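Local coordinates for protection of telomeres protein 1 (Schizosaccharomyces pombe, PDB 7CUI), which binds single-stranded telomeric DNA, protects the 3'-end overhang of telomeres and regulates telomerase and telomere length, at residues 59-63 against 142-146. Numbering follows the deposited sequence.
Sequences DFWPK and IQHHI
Ile-142 of helix 138-148 brings its CD1 methyl against both the Phe-60 ring and the carboxylate of Asp-59. CD1 lies 3.7 Å from CE2 of Phe-60 and meets the ring obliquely. The same methyl is 3.6 Å from OD1 of Asp-59. The extended end of the isoleucine explains this reach: CD1 is anti to CA (chi2 176°). Its other branch serves Lys-63, with CG2 4.1 Å from CD, and the two side chains run at about a right angle. This is the tight side of the contact. Trp-135 stacks on Phe-60, and Ala-155 of the short helix 155-158 packs on Ile-142.

The Lys-63 side chain folds back toward its own strand. A bend at chi2 (-57°) helps return NZ to Asp-59, where it makes a salt bridge to OD1 at 2.8 Å. NZ also donates to O of Phe-60 at 2.7 Å. OD1 takes a second hydrogen bond from the backbone N of Phe-60. Both donors approach it from one face of the carboxylate plane, NZ on the syn side and N on the anti side. The ammonium group ties strand residues 59-60 to Lys-63, at an interruption of strand 49-73 after the cis peptide bond before Pro-62.

The outer side is looser. The exposed Ile-146 sets CD1 against CB of Lys-63 at 4.1 Å, and Pro-152 touches both residues. Gln-143 lies beside the Lys-63 carbonyl at the partly exposed margin.

The contact packs helix 138-148 against strand 49-73 of the sheet in this C-terminal part of the protein. Its chemistry implies a division of labour: polar bonds shape the interrupted strand, while the helix contributes mainly methyl groups in van der Waals contact. Pairing with Lys-63 probably offsets the cost of burying the Asp-59 charge beside a methyl group.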
loop_
_atom_site.group_PDB
_atom_site.type_symbol
_atom_site.label_atom_id
_atom_site.label_comp_id
_atom_site.label_asym_id
_atom_site.label_seq_id
_atom_site.Cartn_x
_atom_site.Cartn_y
_atom_site.Cartn_z
ATOM N N ASP A 59 6.509 -6.807 2.119
ATOM C CA ASP A 59 7.223 -6.382 0.924
ATOM C C ASP A 59 6.606 -5.067 0.443
ATOM O O ASP A 59 5.549 -4.672 0.936
ATOM C CB ASP A 59 7.191 -7.471 -0.157
ATOM C CG ASP A 59 8.288 -7.356 -1.203
ATOM O OD1 ASP A 59 8.950 -6.310 -1.248
ATOM O OD2 ASP A 59 8.477 -8.322 -1.963
ATOM N N PHE A 60 7.264 -4.394 -0.514
ATOM C CA PHE A 60 6.715 -3.184 -1.114
ATOM C C PHE A 60 7.290 -2.940 -2.510
ATOM O O PHE A 60 8.327 -3.497 -2.875
ATOM C CB PHE A 60 6.928 -1.971 -0.203
ATOM C CG PHE A 60 8.370 -1.613 0.055
ATOM C CD1 PHE A 60 9.125 -0.956 -0.909
ATOM C CD2 PHE A 60 8.971 -1.925 1.266
ATOM C CE1 PHE A 60 10.450 -0.622 -0.670
ATOM C CE2 PHE A 60 10.295 -1.591 1.510
ATOM C CZ PHE A 60 11.033 -0.943 0.540
ATOM N N TRP A 61 6.597 -2.073 -3.266
ATOM C CA TRP A 61 6.948 -1.691 -4.626
ATOM C C TRP A 61 6.650 -0.207 -4.839
ATOM O O TRP A 61 5.607 0.279 -4.395
ATOM C CB TRP A 61 6.186 -2.554 -5.638
ATOM C CG TRP A 61 6.921 -2.655 -6.936
ATOM C CD1 TRP A 61 7.867 -3.586 -7.265
ATOM C CD2 TRP A 61 6.834 -1.759 -8.061
ATOM N NE1 TRP A 61 8.359 -3.349 -8.522
ATOM C CE2 TRP A 61 7.746 -2.235 -9.034
ATOM C CE3 TRP A 61 6.091 -0.606 -8.339
ATOM C CZ2 TRP A 61 7.924 -1.601 -10.262
ATOM C CZ3 TRP A 61 6.263 0.020 -9.556
ATOM C CH2 TRP A 61 7.163 -0.476 -10.505
ATOM N N PRO A 62 7.530 0.573 -5.514
ATOM C CA PRO A 62 8.813 0.084 -6.021
ATOM C C PRO A 62 9.895 -0.024 -4.946
ATOM O O PRO A 62 9.691 0.380 -3.801
ATOM C CB PRO A 62 9.187 1.117 -7.100
ATOM C CG PRO A 62 8.480 2.398 -6.698
ATOM C CD PRO A 62 7.301 1.992 -5.839
ATOM N N LYS A 63 11.051 -0.577 -5.323
ATOM C CA LYS A 63 12.089 -0.887 -4.357
ATOM C C LYS A 63 12.819 0.371 -3.893
ATOM O O LYS A 63 13.279 0.410 -2.755
ATOM C CB LYS A 63 13.045 -1.941 -4.911
ATOM C CG LYS A 63 12.397 -3.278 -5.236
ATOM C CD LYS A 63 11.699 -3.916 -4.051
ATOM C CE LYS A 63 11.154 -5.284 -4.395
ATOM N NZ LYS A 63 9.824 -5.501 -3.785
ATOM N N ILE A 142 15.658 -5.072 2.679
ATOM C CA ILE A 142 15.380 -5.240 1.263
ATOM C C ILE A 142 16.542 -4.657 0.457
ATOM O O ILE A 142 17.021 -5.299 -0.478
ATOM C CB ILE A 142 14.008 -4.651 0.878
ATOM C CG1 ILE A 142 12.874 -5.614 1.246
ATOM C CG2 ILE A 142 13.972 -4.272 -0.598
ATOM C CD1 ILE A 142 11.488 -5.081 0.990
ATOM N N GLN A 143 17.015 -3.465 0.848
ATOM C CA GLN A 143 18.143 -2.847 0.168
ATOM C C GLN A 143 19.426 -3.640 0.419
ATOM O O GLN A 143 20.296 -3.717 -0.450
ATOM C CB GLN A 143 18.320 -1.395 0.609
ATOM C CG GLN A 143 17.200 -0.478 0.138
ATOM C CD GLN A 143 16.901 -0.605 -1.337
ATOM O OE1 GLN A 143 15.748 -0.544 -1.755
ATOM N NE2 GLN A 143 17.935 -0.766 -2.148
ATOM N N HIS A 144 19.537 -4.219 1.619
ATOM C CA HIS A 144 20.683 -5.037 1.967
ATOM C C HIS A 144 20.791 -6.206 0.992
ATOM O O HIS A 144 21.882 -6.523 0.522
ATOM C CB HIS A 144 20.597 -5.507 3.425
ATOM C CG HIS A 144 21.579 -6.586 3.739
ATOM N ND1 HIS A 144 22.896 -6.315 4.076
ATOM C CD2 HIS A 144 21.464 -7.932 3.717
ATOM C CE1 HIS A 144 23.541 -7.449 4.265
ATOM N NE2 HIS A 144 22.685 -8.457 4.049
ATOM N N HIS A 145 19.653 -6.840 0.689
ATOM C CA HIS A 145 19.660 -8.028 -0.154
ATOM C C HIS A 145 19.942 -7.665 -1.612
ATOM O O HIS A 145 20.674 -8.377 -2.303
ATOM C CB HIS A 145 18.377 -8.845 0.024
ATOM C CG HIS A 145 18.318 -9.570 1.327
ATOM N ND1 HIS A 145 19.228 -10.557 1.670
ATOM C CD2 HIS A 145 17.469 -9.462 2.374
ATOM C CE1 HIS A 145 18.938 -11.024 2.868
ATOM N NE2 HIS A 145 17.861 -10.368 3.321
ATOM N N ILE A 146 19.363 -6.548 -2.065
ATOM C CA ILE A 146 19.569 -6.099 -3.431
ATOM C C ILE A 146 21.066 -5.883 -3.682
ATOM O O ILE A 146 21.585 -6.321 -4.703
ATOM C CB ILE A 146 18.694 -4.868 -3.752
ATOM C CG1 ILE A 146 17.211 -5.252 -3.775
ATOM C CG2 ILE A 146 19.136 -4.201 -5.052
ATOM C CD1 ILE A 146 16.249 -4.090 -3.677
#